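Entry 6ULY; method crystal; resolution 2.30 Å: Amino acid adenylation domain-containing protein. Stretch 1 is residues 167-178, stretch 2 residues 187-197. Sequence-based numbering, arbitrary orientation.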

# COMPACT_ATOMS: atom_id res chain seq x y z
N PRO A 167 -30.07 -10.30 -22.09
CA PRO A 167 -30.77 -10.74 -20.88
C PRO A 167 -29.77 -10.94 -19.75
O PRO A 167 -28.87 -11.77 -19.85
CB PRO A 167 -31.43 -12.05 -21.30
CG PRO A 167 -30.49 -12.61 -22.33
CD PRO A 167 -29.88 -11.42 -23.04
N ALA A 168 -29.91 -10.15 -18.69
CA ALA A 168 -28.97 -10.16 -17.58
C ALA A 168 -29.54 -10.94 -16.41
O ALA A 168 -30.76 -10.99 -16.20
CB ALA A 168 -28.63 -8.74 -17.14
N ALA A 169 -28.64 -11.57 -15.65
CA ALA A 169 -28.96 -12.26 -14.41
C ALA A 169 -28.55 -11.42 -13.21
O ALA A 169 -27.53 -10.72 -13.27
CB ALA A 169 -28.24 -13.61 -14.35
N PRO A 170 -29.31 -11.46 -12.11
CA PRO A 170 -28.97 -10.63 -10.95
C PRO A 170 -27.52 -10.72 -10.51
O PRO A 170 -26.97 -9.73 -10.01
CB PRO A 170 -29.92 -11.16 -9.86
CG PRO A 170 -31.12 -11.61 -10.63
CD PRO A 170 -30.59 -12.17 -11.93
N ASP A 171 -26.87 -11.87 -10.66
CA ASP A 171 -25.50 -12.04 -10.20
C ASP A 171 -24.47 -11.63 -11.23
O ASP A 171 -23.27 -11.61 -10.92
CB ASP A 171 -25.26 -13.49 -9.77
CG ASP A 171 -26.04 -13.86 -8.53
OD1 ASP A 171 -25.92 -13.14 -7.52
OD2 ASP A 171 -26.78 -14.86 -8.57
N ASP A 172 -24.89 -11.30 -12.45
CA ASP A 172 -23.97 -10.74 -13.43
C ASP A 172 -23.30 -9.49 -12.87
O ASP A 172 -23.93 -8.71 -12.14
CB ASP A 172 -24.71 -10.40 -14.73
CG ASP A 172 -25.19 -11.64 -15.47
OD1 ASP A 172 -24.83 -12.76 -15.06
OD2 ASP A 172 -25.93 -11.48 -16.47
N SER A 173 -22.03 -9.31 -13.20
CA SER A 173 -21.35 -8.07 -12.86
C SER A 173 -21.98 -6.91 -13.60
O SER A 173 -22.19 -6.98 -14.82
CB SER A 173 -19.87 -8.17 -13.20
OG SER A 173 -19.23 -9.16 -12.41
N VAL A 174 -22.28 -5.83 -12.88
CA VAL A 174 -22.96 -4.68 -13.47
C VAL A 174 -22.00 -3.53 -13.73
O VAL A 174 -22.16 -2.81 -14.72
CB VAL A 174 -24.14 -4.23 -12.57
CG1 VAL A 174 -23.63 -3.69 -11.23
CG2 VAL A 174 -25.01 -3.21 -13.29
N PHE A 175 -21.00 -3.33 -12.87
CA PHE A 175 -19.94 -2.37 -13.18
C PHE A 175 -18.76 -2.60 -12.25
O PHE A 175 -18.88 -3.20 -11.18
CB PHE A 175 -20.43 -0.91 -13.06
CG PHE A 175 -20.83 -0.50 -11.67
CD1 PHE A 175 -19.89 -0.11 -10.74
CD2 PHE A 175 -22.17 -0.46 -11.31
CE1 PHE A 175 -20.26 0.28 -9.46
CE2 PHE A 175 -22.55 -0.07 -10.04
CZ PHE A 175 -21.59 0.30 -9.12
N PHE A 176 -17.60 -2.11 -12.70
CA PHE A 176 -16.43 -1.94 -11.87
C PHE A 176 -16.38 -0.50 -11.34
O PHE A 176 -16.89 0.42 -11.97
CB PHE A 176 -15.15 -2.22 -12.65
CG PHE A 176 -15.03 -3.63 -13.15
CD1 PHE A 176 -14.70 -4.65 -12.28
CD2 PHE A 176 -15.21 -3.92 -14.49
CE1 PHE A 176 -14.58 -5.95 -12.73
CE2 PHE A 176 -15.09 -5.22 -14.95
CZ PHE A 176 -14.77 -6.24 -14.06
N ILE A 177 -15.73 -0.32 -10.20
CA ILE A 177 -15.47 1.01 -9.67
C ILE A 177 -14.15 0.99 -8.93
O ILE A 177 -13.84 0.03 -8.21
CB ILE A 177 -16.62 1.51 -8.77
CG1 ILE A 177 -16.32 2.93 -8.27
CG2 ILE A 177 -16.85 0.58 -7.60
CD1 ILE A 177 -17.56 3.70 -7.81
N LEU A 178 -13.36 2.03 -9.13
CA LEU A 178 -12.01 2.10 -8.60
C LEU A 178 -12.00 2.80 -7.24
O LEU A 178 -12.75 3.75 -7.02
CB LEU A 178 -11.09 2.83 -9.58
CG LEU A 178 -10.36 1.94 -10.58
CD1 LEU A 178 -11.24 0.85 -11.16
CD2 LEU A 178 -9.80 2.81 -11.71
N LYS A 187 -7.73 -0.33 -6.47
CA LYS A 187 -8.29 -1.65 -6.72
C LYS A 187 -9.59 -1.53 -7.49
O LYS A 187 -10.20 -0.45 -7.59
CB LYS A 187 -8.50 -2.42 -5.41
CG LYS A 187 -7.25 -2.51 -4.55
CD LYS A 187 -6.98 -3.93 -4.11
CE LYS A 187 -5.82 -3.99 -3.12
NZ LYS A 187 -4.52 -3.57 -3.72
N CYS A 188 -10.03 -2.65 -8.04
CA CYS A 188 -11.12 -2.69 -9.01
C CYS A 188 -12.32 -3.40 -8.38
O CYS A 188 -12.46 -4.62 -8.48
CB CYS A 188 -10.64 -3.38 -10.26
SG CYS A 188 -11.45 -2.84 -11.75
N VAL A 189 -13.18 -2.61 -7.74
CA VAL A 189 -14.35 -3.17 -7.07
C VAL A 189 -15.34 -3.64 -8.12
O VAL A 189 -15.83 -2.85 -8.93
CB VAL A 189 -14.97 -2.14 -6.12
CG1 VAL A 189 -16.25 -2.67 -5.47
CG2 VAL A 189 -13.96 -1.73 -5.05
N GLU A 190 -15.64 -4.94 -8.11
CA GLU A 190 -16.57 -5.54 -9.07
C GLU A 190 -17.90 -5.82 -8.38
O GLU A 190 -17.94 -6.55 -7.39
CB GLU A 190 -15.98 -6.82 -9.66
CG GLU A 190 -16.90 -7.52 -10.65
CD GLU A 190 -16.24 -8.69 -11.36
OE1 GLU A 190 -16.65 -9.00 -12.50
OE2 GLU A 190 -15.31 -9.30 -10.78
N HIS A 191 -18.97 -5.23 -8.90
CA HIS A 191 -20.29 -5.34 -8.31
C HIS A 191 -21.23 -6.08 -9.25
O HIS A 191 -21.01 -6.15 -10.46
CB HIS A 191 -20.88 -3.97 -7.97
CG HIS A 191 -20.50 -3.48 -6.61
ND1 HIS A 191 -20.99 -4.04 -5.45
CD2 HIS A 191 -19.69 -2.47 -6.21
CE1 HIS A 191 -20.49 -3.41 -4.40
NE2 HIS A 191 -19.70 -2.45 -4.84
N SER A 192 -22.30 -6.61 -8.67
CA SER A 192 -23.36 -7.27 -9.41
C SER A 192 -24.64 -6.46 -9.30
O SER A 192 -24.76 -5.55 -8.47
CB SER A 192 -23.57 -8.69 -8.89
OG SER A 192 -24.19 -8.65 -7.61
N HIS A 193 -25.61 -6.80 -10.15
CA HIS A 193 -26.93 -6.19 -10.02
C HIS A 193 -27.50 -6.41 -8.62
O HIS A 193 -28.12 -5.52 -8.04
CB HIS A 193 -27.89 -6.75 -11.07
CG HIS A 193 -27.44 -6.59 -12.48
ND1 HIS A 193 -27.83 -5.53 -13.27
CD2 HIS A 193 -26.63 -7.36 -13.25
CE1 HIS A 193 -27.28 -5.65 -14.47
NE2 HIS A 193 -26.55 -6.75 -14.48
N ARG A 194 -27.28 -7.61 -8.07
CA ARG A 194 -27.87 -7.97 -6.78
C ARG A 194 -27.30 -7.12 -5.65
O ARG A 194 -28.04 -6.60 -4.82
CB ARG A 194 -27.64 -9.45 -6.50
CG ARG A 194 -28.43 -9.99 -5.32
CD ARG A 194 -28.06 -11.42 -4.97
NE ARG A 194 -28.27 -12.35 -6.07
CZ ARG A 194 -29.45 -12.87 -6.41
NH1 ARG A 194 -30.54 -12.54 -5.74
NH2 ARG A 194 -29.53 -13.71 -7.43
N SER A 195 -25.97 -6.97 -5.60
CA SER A 195 -25.36 -6.22 -4.51
C SER A 195 -25.74 -4.75 -4.58
O SER A 195 -26.04 -4.12 -3.56
CB SER A 195 -23.84 -6.40 -4.52
OG SER A 195 -23.28 -6.09 -5.78
N VAL A 196 -25.73 -4.17 -5.78
CA VAL A 196 -26.11 -2.77 -5.93
C VAL A 196 -27.58 -2.58 -5.56
O VAL A 196 -27.92 -1.73 -4.73
CB VAL A 196 -25.81 -2.28 -7.36
CG1 VAL A 196 -26.36 -0.89 -7.57
CG2 VAL A 196 -24.30 -2.33 -7.62
N LEU A 197 -28.46 -3.38 -6.16
CA LEU A 197 -29.89 -3.22 -5.89
C LEU A 197 -30.22 -3.45 -4.43
O LEU A 197 -31.17 -2.85 -3.90
CB LEU A 197 -30.70 -4.16 -6.77
CG LEU A 197 -30.85 -3.74 -8.23
CD1 LEU A 197 -31.52 -4.84 -9.03
CD2 LEU A 197 -31.64 -2.45 -8.34

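The two stretches form an antiparallel pair of β-strands, 173-178 and 188-192, whose contact extends beyond the sheet to a turn and the first turn of a helix. The strand directions differ by 152°. I177 and V189 form a hydrogen-bonded pair: I177 N donates to V189 O and V189 N to I177 O, both at 2.8 Å. Further along, V174 N donates to H191 O (2.8 Å) and H191 N to F175 O (3.1 Å). Between these rungs the close backbones also allow CA-H...O contacts, such as F176 CA to V189 O at 3.1 Å.

From F175 to L178 and from C188 to H191, side chains alternate between the two faces of the sheet. On one, F176, E190, L178 and C188 gather: C188 SG lies 3.8 Å from F176 CD1 and 3.7 Å from L178 CD1, so the sulfur serves both apolar neighbours. E190 OE1 accepts a short hydrogen bond from S173 OG (2.6 Å). The other face carries F175, I177, V189 and H191. There I177 CG2 packs on V189 CB at 3.6 Å, and the F175 and H191 rings meet obliquely.

Where the second strand gives way to the helix, S192 takes the N-cap position, its OG accepting from S195 N at 3.2 Å. The type I turn from A169 to D172 lies against this helix start: H193 N donates to D172 O (3.2 Å) and R194 N to P170 O (2.9 Å), satisfying amides that have no preceding helical turn to bond to. R194 then reaches back to D171 in a bidentate salt bridge, NE to OD1 at 2.9 Å and NH2 to OD2 at 3.2 Å, while P170 CB covers one guanidinium face. V174 CG2 sits over the H193 ring, 3.8 Å from its centroid, and V174 CG1 touches V196 CG2 at 3.9 Å.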